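Local coordinates for VgrG protein (Vibrio cholerae, PDB 4DTH) that binds ATP and magnesium ions through its actin cross-linking domain, which as a toxin module probably joins G-actin monomers covalently to one another, at residues Met38-Tyr48 with Leu57-Asn65; Thr232-Glu240 with Leu314-Gln323. All coordinates share one frame; numbering follows the deposited sequence. Where two conformers were deposited one is given.

Contact 1: residues Met38-Tyr48 with Leu57-Asn65; sequences MPANSAQKFGY and LFMLTKDMN. With GOL (glycerol), chain C.
Phe46 and Gly47 together face Leu60, a classic beta bulge in the antiparallel hairpin of strands 45-51 and 56-68, and the backbone bonds around it show how a shift of register need not cost a hydrogen bond. Phe46 N donates to Leu60 O, and Leu60 N returns to Gly47 O at 2.8 Å. Before the bulge, Lys62 N donates to Gln44 O. Chi1 of 66° tucks CG of Phe46 between its own N and C, which lays the ring beside the other strand: Leu60 CB sits over one face, a CH-pi contact 4.0 Å from the ring centroid, while the carbonyl carbon of Thr61 meets the edge. On the sheet face shared by Lys45, Tyr48, Met59 and Thr61, the Lys45 chain crosses Met59 SD, and Thr61 OG1 bonds to Glu90 O; Glu90 is itself a magnesium ligand.

Lys62 carries the polar side of the contact. Extended beyond CG, its chain passes Met38 CE and runs roughly perpendicular to the Gln44 side chain, bringing the ammonium into the loop before the hairpin. There NZ has three acceptors: Ser42 O at 2.9 Å, a water, and O2 of a glycerol that probably came from the crystallisation liquor. The same glycerol O2 donates to Gln44 OE1, so one hydroxyl joins two side chains. The water donates in turn to the carbonyl oxygen of Pro39, the residue that begins the type II turn ending at Ser42. Ser42 OG donates to the same carbonyl, Pro39 O, at 2.6 Å, reinforcing a turn whose own backbone bond, from Ser42 N, is weak.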
loop_
_atom_site.group_PDB
_atom_site.type_symbol
_atom_site.label_atom_id
_atom_site.label_comp_id
_atom_site.label_asym_id
_atom_site.label_seq_id
_atom_site.Cartn_x
_atom_site.Cartn_y
_atom_site.Cartn_z
ATOM N N MET A 38 19.831 10.625 3.677
ATOM C CA MET A 38 20.364 10.099 2.425
ATOM C C MET A 38 20.521 11.223 1.401
ATOM O O MET A 38 19.840 12.243 1.557
ATOM C CB MET A 38 19.387 9.058 1.856
ATOM C CG MET A 38 19.650 7.671 2.345
ATOM S SD MET A 38 18.712 6.436 1.424
ATOM C CE MET A 38 17.234 6.530 2.232
ATOM N N PRO A 39 21.326 11.048 0.313
ATOM C CA PRO A 39 21.374 12.090 -0.733
ATOM C C PRO A 39 19.983 12.378 -1.299
ATOM O O PRO A 39 19.118 11.504 -1.281
ATOM C CB PRO A 39 22.249 11.460 -1.824
ATOM C CG PRO A 39 23.085 10.452 -1.119
ATOM C CD PRO A 39 22.196 9.902 -0.036
ATOM N N ALA A 40 19.764 13.594 -1.801
ATOM C CA ALA A 40 18.490 13.966 -2.422
ATOM C C ALA A 40 18.241 13.074 -3.643
ATOM O O ALA A 40 19.200 12.640 -4.292
ATOM C CB ALA A 40 18.529 15.425 -2.841
ATOM N N ASN A 41 16.962 12.759 -3.918
ATOM C CA ASN A 41 16.529 11.917 -5.042
ATOM C C ASN A 41 17.089 10.465 -4.988
ATOM O O ASN A 41 17.188 9.789 -6.017
ATOM C CB ASN A 41 16.754 12.638 -6.407
ATOM C CG ASN A 41 15.976 12.094 -7.591
ATOM O OD1 ASN A 41 16.484 12.046 -8.718
ATOM N ND2 ASN A 41 14.736 11.668 -7.377
ATOM N N SER A 42 17.425 9.983 -3.766
ATOM C CA SER A 42 17.891 8.608 -3.518
ATOM C C SER A 42 16.715 7.648 -3.700
ATOM O O SER A 42 15.560 8.064 -3.566
ATOM C CB SER A 42 18.372 8.456 -2.075
ATOM O OG SER A 42 19.670 8.981 -1.864
ATOM N N ALA A 43 17.001 6.358 -3.950
ATOM C CA ALA A 43 15.962 5.335 -4.046
ATOM C C ALA A 43 15.355 5.164 -2.648
ATOM O O ALA A 43 16.039 5.421 -1.649
ATOM C CB ALA A 43 16.558 4.017 -4.521
ATOM N N GLN A 44 14.071 4.763 -2.582
ATOM C CA GLN A 44 13.376 4.591 -1.310
ATOM C C GLN A 44 14.018 3.486 -0.449
ATOM O O GLN A 44 14.146 3.660 0.756
ATOM C CB GLN A 44 11.870 4.339 -1.523
ATOM C CG GLN A 44 11.164 5.298 -2.514
ATOM C CD GLN A 44 11.218 6.767 -2.149
ATOM O OE1 GLN A 44 11.618 7.617 -2.956
ATOM N NE2 GLN A 44 10.792 7.103 -0.940
ATOM N N LYS A 45 14.445 2.373 -1.068
ATOM C CA LYS A 45 15.044 1.241 -0.361
ATOM C C LYS A 45 16.529 1.421 -0.099
ATOM O O LYS A 45 17.261 1.758 -1.024
ATOM C CB LYS A 45 14.803 -0.067 -1.141
ATOM C CG LYS A 45 13.359 -0.557 -1.091
ATOM C CD LYS A 45 12.518 -0.133 -2.285
ATOM C CE LYS A 45 12.410 -1.230 -3.313
ATOM N NZ LYS A 45 11.066 -1.261 -3.938
ATOM N N PHE A 46 16.974 1.203 1.161
ATOM C CA PHE A 46 18.401 1.283 1.502
ATOM C C PHE A 46 18.943 -0.013 2.090
ATOM O O PHE A 46 20.151 -0.155 2.305
ATOM C CB PHE A 46 18.746 2.520 2.351
ATOM C CG PHE A 46 18.164 2.569 3.743
ATOM C CD1 PHE A 46 16.899 3.106 3.966
ATOM C CD2 PHE A 46 18.900 2.134 4.838
ATOM C CE1 PHE A 46 16.371 3.181 5.262
ATOM C CE2 PHE A 46 18.376 2.218 6.134
ATOM C CZ PHE A 46 17.112 2.735 6.334
ATOM N N GLY A 47 18.053 -0.977 2.293
ATOM C CA GLY A 47 18.440 -2.277 2.812
ATOM C C GLY A 47 17.273 -3.212 3.019
ATOM O O GLY A 47 16.126 -2.881 2.705
ATOM N N TYR A 48 17.573 -4.385 3.559
ATOM C CA TYR A 48 16.565 -5.380 3.884
ATOM C C TYR A 48 17.053 -6.331 4.952
ATOM O O TYR A 48 18.264 -6.431 5.219
ATOM C CB TYR A 48 16.036 -6.129 2.630
ATOM C CG TYR A 48 17.057 -6.987 1.916
ATOM C CD1 TYR A 48 17.924 -6.437 0.975
ATOM C CD2 TYR A 48 17.110 -8.362 2.125
ATOM C CE1 TYR A 48 18.838 -7.229 0.282
ATOM C CE2 TYR A 48 18.024 -9.165 1.441
ATOM C CZ TYR A 48 18.878 -8.594 0.512
ATOM O OH TYR A 48 19.782 -9.370 -0.168
ATOM N N LEU A 57 12.520 -10.890 4.566
ATOM C CA LEU A 57 11.416 -10.614 5.498
ATOM C C LEU A 57 10.828 -9.219 5.358
ATOM O O LEU A 57 9.604 -9.074 5.307
ATOM C CB LEU A 57 11.850 -10.898 6.945
ATOM C CG LEU A 57 12.378 -12.326 7.216
ATOM C CD1 LEU A 57 13.012 -12.413 8.586
ATOM C CD2 LEU A 57 11.267 -13.394 7.047
ATOM N N PHE A 58 11.683 -8.196 5.297
ATOM C CA PHE A 58 11.224 -6.819 5.126
ATOM C C PHE A 58 12.291 -5.900 4.579
ATOM O O PHE A 58 13.489 -6.169 4.713
ATOM C CB PHE A 58 10.596 -6.246 6.412
ATOM C CG PHE A 58 11.548 -6.081 7.572
ATOM C CD1 PHE A 58 12.293 -4.916 7.719
ATOM C CD2 PHE A 58 11.656 -7.066 8.546
ATOM C CE1 PHE A 58 13.174 -4.762 8.794
ATOM C CE2 PHE A 58 12.521 -6.906 9.629
ATOM C CZ PHE A 58 13.264 -5.747 9.758
ATOM N N MET A 59 11.853 -4.792 3.994
ATOM C CA MET A 59 12.754 -3.789 3.447
ATOM C C MET A 59 12.915 -2.635 4.424
ATOM O O MET A 59 11.984 -2.296 5.153
ATOM C CB MET A 59 12.180 -3.227 2.130
ATOM C CG MET A 59 12.077 -4.235 1.013
ATOM S SD MET A 59 11.237 -3.446 -0.365
ATOM C CE MET A 59 11.211 -4.743 -1.542
ATOM N N LEU A 60 14.078 -1.990 4.384
ATOM C CA LEU A 60 14.342 -0.771 5.149
ATOM C C LEU A 60 14.179 0.360 4.152
ATOM O O LEU A 60 14.872 0.388 3.125
ATOM C CB LEU A 60 15.768 -0.784 5.723
ATOM C CG LEU A 60 15.934 -1.508 7.062
ATOM C CD1 LEU A 60 16.015 -3.002 6.881
ATOM C CD2 LEU A 60 17.171 -1.027 7.758
ATOM N N THR A 61 13.220 1.255 4.405
ATOM C CA THR A 61 12.941 2.339 3.470
ATOM C C THR A 61 12.884 3.700 4.144
ATOM O O THR A 61 12.586 3.798 5.341
ATOM C CB THR A 61 11.590 2.106 2.712
ATOM O OG1 THR A 61 10.485 2.324 3.596
ATOM C CG2 THR A 61 11.469 0.717 2.067
ATOM N N LYS A 62 13.092 4.757 3.346
ATOM C CA LYS A 62 12.846 6.122 3.789
ATOM C C LYS A 62 11.348 6.347 3.541
ATOM O O LYS A 62 10.770 5.750 2.624
ATOM C CB LYS A 62 13.716 7.157 3.044
ATOM C CG LYS A 62 13.614 7.158 1.517
ATOM C CD LYS A 62 14.263 8.413 0.930
ATOM C CE LYS A 62 14.375 8.320 -0.569
ATOM N NZ LYS A 62 14.808 9.606 -1.183
ATOM N N ASP A 63 10.715 7.172 4.364
ATOM C CA ASP A 63 9.280 7.382 4.229
ATOM C C ASP A 63 8.927 8.870 4.149
ATOM O O ASP A 63 8.930 9.426 3.050
ATOM C CB ASP A 63 8.551 6.639 5.373
ATOM C CG ASP A 63 7.029 6.644 5.382
ATOM O OD1 ASP A 63 6.420 6.969 4.335
ATOM O OD2 ASP A 63 6.449 6.296 6.430
ATOM N N MET A 64 8.645 9.513 5.295
ATOM C CA MET A 64 8.236 10.915 5.339
ATOM C C MET A 64 9.435 11.838 5.351
ATOM O O MET A 64 10.264 11.733 6.256
ATOM C CB MET A 64 7.356 11.203 6.572
ATOM C CG MET A 64 6.167 10.293 6.697
ATOM S SD MET A 64 5.057 10.418 5.286
ATOM C CE MET A 64 3.848 9.184 5.741
ATOM N N ASN A 65 9.489 12.785 4.391
ATOM C CA ASN A 65 10.565 13.767 4.339
ATOM C C ASN A 65 10.463 14.711 5.550
ATOM O O ASN A 65 9.428 15.362 5.741
ATOM C CB ASN A 65 10.538 14.563 3.020
ATOM C CG ASN A 65 11.660 15.578 2.912
ATOM O OD1 ASN A 65 11.727 16.550 3.668
ATOM N ND2 ASN A 65 12.578 15.370 1.986
HETATM C C1 GOL C . 11.108 12.672 -1.163
HETATM O O1 GOL C . 10.158 12.271 -0.189
HETATM C C2 GOL C . 11.418 11.563 -2.142
HETATM O O2 GOL C . 11.973 10.453 -1.436
HETATM C C3 GOL C . 12.428 12.067 -3.144
HETATM O O3 GOL C . 12.782 11.048 -4.068
HETATM O O HOH W 1 16.733 11.259 0.129
#

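Contact 2: residues Thr232-Glu240 with Leu314-Gln323; sequences TSIYLKTAE and LSKNVFQYFQ
Tyr235 and Phe322 reach out from facing helices and overlap as an offset stack, centroids 4.9 Å apart and planes inclined by 27°, where helix 221-245 packs on helix 312-323. The overlap is at the rim: Phe322 CD2 stands over one face of the tyrosine, and Phe322 CB lies 3.4 Å from Tyr235 CZ. Phe319 CD2 abuts the edge of the same tyrosine ring. Phe322 is also met from two other directions, by Ile234 CG2 over a face and by Thr238 at its edge. With Thr238 OG1 turned anti to the carbonyl carbon (chi1 -59°), the hydroxyl donates to Ile234 O at 2.9 Å, from the opposite face of that carbonyl to Thr238 N. Val318 fits between the helices, CG1 against Tyr235 O and CG2 near Ala239, whose carbonyl oxygen Leu314 CD2 approaches. The segment axes come within 9.9 Å at 127°, and Met299 and Ile302 of helix 292-307 also touch Tyr235. No hydrogen bond crosses between the two segments; aromatic and aliphatic packing joins them, and the buried threonine hydroxyl meets its need for an acceptor within its own helix.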
loop_
_atom_site.group_PDB
_atom_site.type_symbol
_atom_site.label_atom_id
_atom_site.label_comp_id
_atom_site.label_asym_id
_atom_site.label_seq_id
_atom_site.Cartn_x
_atom_site.Cartn_y
_atom_site.Cartn_z
ATOM N N THR A 232 -18.135 -0.512 -10.351
ATOM C CA THR A 232 -19.108 0.560 -10.112
ATOM C C THR A 232 -18.887 1.189 -8.736
ATOM O O THR A 232 -18.903 2.408 -8.640
ATOM C CB THR A 232 -20.554 0.096 -10.333
ATOM O OG1 THR A 232 -20.676 -0.472 -11.639
ATOM C CG2 THR A 232 -21.541 1.239 -10.203
ATOM N N SER A 233 -18.641 0.370 -7.690
ATOM C CA SER A 233 -18.391 0.894 -6.340
ATOM C C SER A 233 -17.177 1.832 -6.333
ATOM O O SER A 233 -17.249 2.911 -5.752
ATOM C CB SER A 233 -18.209 -0.240 -5.335
ATOM O OG SER A 233 -19.428 -0.963 -5.202
ATOM N N ILE A 234 -16.088 1.443 -7.019
ATOM C CA ILE A 234 -14.874 2.264 -7.110
ATOM C C ILE A 234 -15.143 3.557 -7.888
ATOM O O ILE A 234 -14.734 4.627 -7.439
ATOM C CB ILE A 234 -13.684 1.461 -7.693
ATOM C CG1 ILE A 234 -13.196 0.421 -6.658
ATOM C CG2 ILE A 234 -12.522 2.411 -8.132
ATOM C CD1 ILE A 234 -12.080 -0.472 -7.128
ATOM N N TYR A 235 -15.817 3.450 -9.054
ATOM C CA TYR A 235 -16.111 4.621 -9.890
ATOM C C TYR A 235 -16.982 5.630 -9.140
ATOM O O TYR A 235 -16.685 6.824 -9.167
ATOM C CB TYR A 235 -16.800 4.216 -11.209
ATOM C CG TYR A 235 -15.922 3.595 -12.279
ATOM C CD1 TYR A 235 -14.876 2.732 -11.946
ATOM C CD2 TYR A 235 -16.215 3.765 -13.628
ATOM C CE1 TYR A 235 -14.131 2.082 -12.932
ATOM C CE2 TYR A 235 -15.467 3.136 -14.620
ATOM C CZ TYR A 235 -14.447 2.272 -14.268
ATOM O OH TYR A 235 -13.706 1.685 -15.261
ATOM N N LEU A 236 -18.040 5.141 -8.448
ATOM C CA LEU A 236 -18.951 5.989 -7.677
ATOM C C LEU A 236 -18.243 6.646 -6.498
ATOM O O LEU A 236 -18.443 7.837 -6.266
ATOM C CB LEU A 236 -20.196 5.213 -7.202
ATOM C CG LEU A 236 -21.169 4.740 -8.287
ATOM C CD1 LEU A 236 -22.341 3.984 -7.654
ATOM C CD2 LEU A 236 -21.680 5.903 -9.144
ATOM N N LYS A 237 -17.395 5.887 -5.773
ATOM C CA LYS A 237 -16.619 6.433 -4.657
ATOM C C LYS A 237 -15.635 7.512 -5.140
ATOM O O LYS A 237 -15.483 8.540 -4.471
ATOM C CB LYS A 237 -15.892 5.324 -3.871
ATOM C CG LYS A 237 -15.131 5.827 -2.634
ATOM C CD LYS A 237 -16.055 6.366 -1.541
ATOM C CE LYS A 237 -15.279 6.671 -0.286
ATOM N NZ LYS A 237 -16.200 7.117 0.788
ATOM N N THR A 238 -14.986 7.281 -6.307
ATOM C CA THR A 238 -14.045 8.255 -6.877
ATOM C C THR A 238 -14.787 9.568 -7.174
ATOM O O THR A 238 -14.290 10.642 -6.830
ATOM C CB THR A 238 -13.302 7.674 -8.083
ATOM O OG1 THR A 238 -12.596 6.507 -7.655
ATOM C CG2 THR A 238 -12.289 8.667 -8.671
ATOM N N ALA A 239 -15.987 9.471 -7.781
ATOM C CA ALA A 239 -16.810 10.637 -8.079
ATOM C C ALA A 239 -17.212 11.355 -6.777
ATOM O O ALA A 239 -17.084 12.580 -6.691
ATOM C CB ALA A 239 -18.035 10.222 -8.878
ATOM N N GLU A 240 -17.600 10.581 -5.729
ATOM C CA GLU A 240 -17.953 11.153 -4.422
ATOM C C GLU A 240 -16.777 11.925 -3.828
ATOM O O GLU A 240 -16.953 13.067 -3.382
ATOM C CB GLU A 240 -18.419 10.043 -3.457
ATOM C CG GLU A 240 -18.722 10.516 -2.040
ATOM C CD GLU A 240 -18.702 9.398 -1.015
ATOM O OE1 GLU A 240 -19.628 8.556 -1.028
ATOM O OE2 GLU A 240 -17.744 9.347 -0.210
ATOM N N LEU A 314 -18.563 15.067 -14.669
ATOM C CA LEU A 314 -17.884 14.247 -13.667
ATOM C C LEU A 314 -17.976 12.759 -14.024
ATOM O O LEU A 314 -16.959 12.073 -13.964
ATOM C CB LEU A 314 -18.414 14.534 -12.250
ATOM C CG LEU A 314 -17.761 13.779 -11.082
ATOM C CD1 LEU A 314 -16.211 13.931 -11.069
ATOM C CD2 LEU A 314 -18.377 14.216 -9.764
ATOM N N SER A 315 -19.167 12.292 -14.454
ATOM C CA SER A 315 -19.401 10.898 -14.842
ATOM C C SER A 315 -18.489 10.464 -16.008
ATOM O O SER A 315 -17.850 9.422 -15.914
ATOM C CB SER A 315 -20.867 10.686 -15.211
ATOM O OG SER A 315 -21.733 10.984 -14.127
ATOM N N LYS A 316 -18.439 11.267 -17.088
ATOM C CA LYS A 316 -17.631 11.013 -18.292
ATOM C C LYS A 316 -16.160 10.992 -17.940
ATOM O O LYS A 316 -15.438 10.095 -18.377
ATOM C CB LYS A 316 -17.925 12.089 -19.375
ATOM C CG LYS A 316 -17.077 12.007 -20.654
ATOM C CD LYS A 316 -16.397 13.344 -20.982
ATOM C CE LYS A 316 -15.425 13.201 -22.129
ATOM N NZ LYS A 316 -14.142 13.910 -21.870
ATOM N N ASN A 317 -15.710 11.982 -17.147
ATOM C CA ASN A 317 -14.318 12.072 -16.745
ATOM C C ASN A 317 -13.841 10.924 -15.859
ATOM O O ASN A 317 -12.747 10.420 -16.083
ATOM C CB ASN A 317 -13.999 13.445 -16.173
ATOM C CG ASN A 317 -13.801 14.453 -17.282
ATOM O OD1 ASN A 317 -12.773 14.437 -17.968
ATOM N ND2 ASN A 317 -14.802 15.296 -17.527
ATOM N N VAL A 318 -14.667 10.485 -14.893
ATOM C CA VAL A 318 -14.330 9.359 -14.010
ATOM C C VAL A 318 -14.304 8.075 -14.861
ATOM O O VAL A 318 -13.347 7.307 -14.768
ATOM C CB VAL A 318 -15.294 9.242 -12.786
ATOM C CG1 VAL A 318 -15.121 7.903 -12.060
ATOM C CG2 VAL A 318 -15.091 10.408 -11.808
ATOM N N PHE A 319 -15.340 7.868 -15.698
ATOM C CA PHE A 319 -15.411 6.690 -16.566
ATOM C C PHE A 319 -14.177 6.588 -17.471
ATOM O O PHE A 319 -13.509 5.557 -17.434
ATOM C CB PHE A 319 -16.728 6.656 -17.371
ATOM C CG PHE A 319 -16.915 5.370 -18.146
ATOM C CD1 PHE A 319 -16.387 5.227 -19.426
ATOM C CD2 PHE A 319 -17.588 4.288 -17.582
ATOM C CE1 PHE A 319 -16.527 4.022 -20.128
ATOM C CE2 PHE A 319 -17.737 3.088 -18.291
ATOM C CZ PHE A 319 -17.207 2.967 -19.559
ATOM N N GLN A 320 -13.831 7.662 -18.219
ATOM C CA GLN A 320 -12.666 7.694 -19.118
ATOM C C GLN A 320 -11.351 7.500 -18.362
ATOM O O GLN A 320 -10.479 6.763 -18.826
ATOM C CB GLN A 320 -12.620 9.008 -19.930
ATOM C CG GLN A 320 -11.606 8.975 -21.096
ATOM C CD GLN A 320 -11.198 10.329 -21.648
ATOM O OE1 GLN A 320 -11.506 11.392 -21.096
ATOM N NE2 GLN A 320 -10.449 10.315 -22.744
ATOM N N TYR A 321 -11.209 8.165 -17.198
ATOM C CA TYR A 321 -10.021 8.068 -16.376
ATOM C C TYR A 321 -9.684 6.601 -16.084
ATOM O O TYR A 321 -8.559 6.174 -16.329
ATOM C CB TYR A 321 -10.206 8.852 -15.065
ATOM C CG TYR A 321 -9.029 8.719 -14.129
ATOM C CD1 TYR A 321 -7.858 9.445 -14.341
ATOM C CD2 TYR A 321 -9.081 7.868 -13.026
ATOM C CE1 TYR A 321 -6.765 9.319 -13.486
ATOM C CE2 TYR A 321 -7.995 7.733 -12.165
ATOM C CZ TYR A 321 -6.840 8.464 -12.397
ATOM O OH TYR A 321 -5.776 8.344 -11.552
ATOM N N PHE A 322 -10.661 5.844 -15.574
ATOM C CA PHE A 322 -10.436 4.442 -15.244
ATOM C C PHE A 322 -10.287 3.532 -16.461
ATOM O O PHE A 322 -9.575 2.533 -16.380
ATOM C CB PHE A 322 -11.480 3.934 -14.248
ATOM C CG PHE A 322 -11.263 4.489 -12.858
ATOM C CD1 PHE A 322 -10.055 4.294 -12.194
ATOM C CD2 PHE A 322 -12.264 5.214 -12.218
ATOM C CE1 PHE A 322 -9.842 4.819 -10.912
ATOM C CE2 PHE A 322 -12.053 5.741 -10.936
ATOM C CZ PHE A 322 -10.846 5.531 -10.289
ATOM N N GLN A 323 -10.953 3.883 -17.570
ATOM C CA GLN A 323 -10.915 3.137 -18.828
ATOM C C GLN A 323 -9.506 3.180 -19.466
ATOM O O GLN A 323 -9.041 2.150 -19.955
ATOM C CB GLN A 323 -12.003 3.681 -19.773
ATOM C CG GLN A 323 -11.860 3.305 -21.242
ATOM C CD GLN A 323 -12.910 4.024 -22.045
ATOM O OE1 GLN A 323 -12.723 5.165 -22.479
ATOM N NE2 GLN A 323 -14.060 3.384 -22.212
#

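Overall arrangement
Read from the N terminus, the chain first makes contact 1, where strands 45-51 and 56-68 turn back on each other and close a short hairpin with eight residues between the two segments. Contact 2 opens only later and closes a much longer loop: 73 residues, including helices 269-275 and 292-307, separate its segments. The two loops therefore follow in series, neither nesting nor crossing. The centres of contact 1 and contact 2 lie about 33 Å apart on opposite sides of the chain's centre, and the nearest atoms of contact 1 and contact 2 are about 19 Å apart. One ties together beta structure beside the ATP and magnesium sites; the other joins two helices farther from the nucleotide.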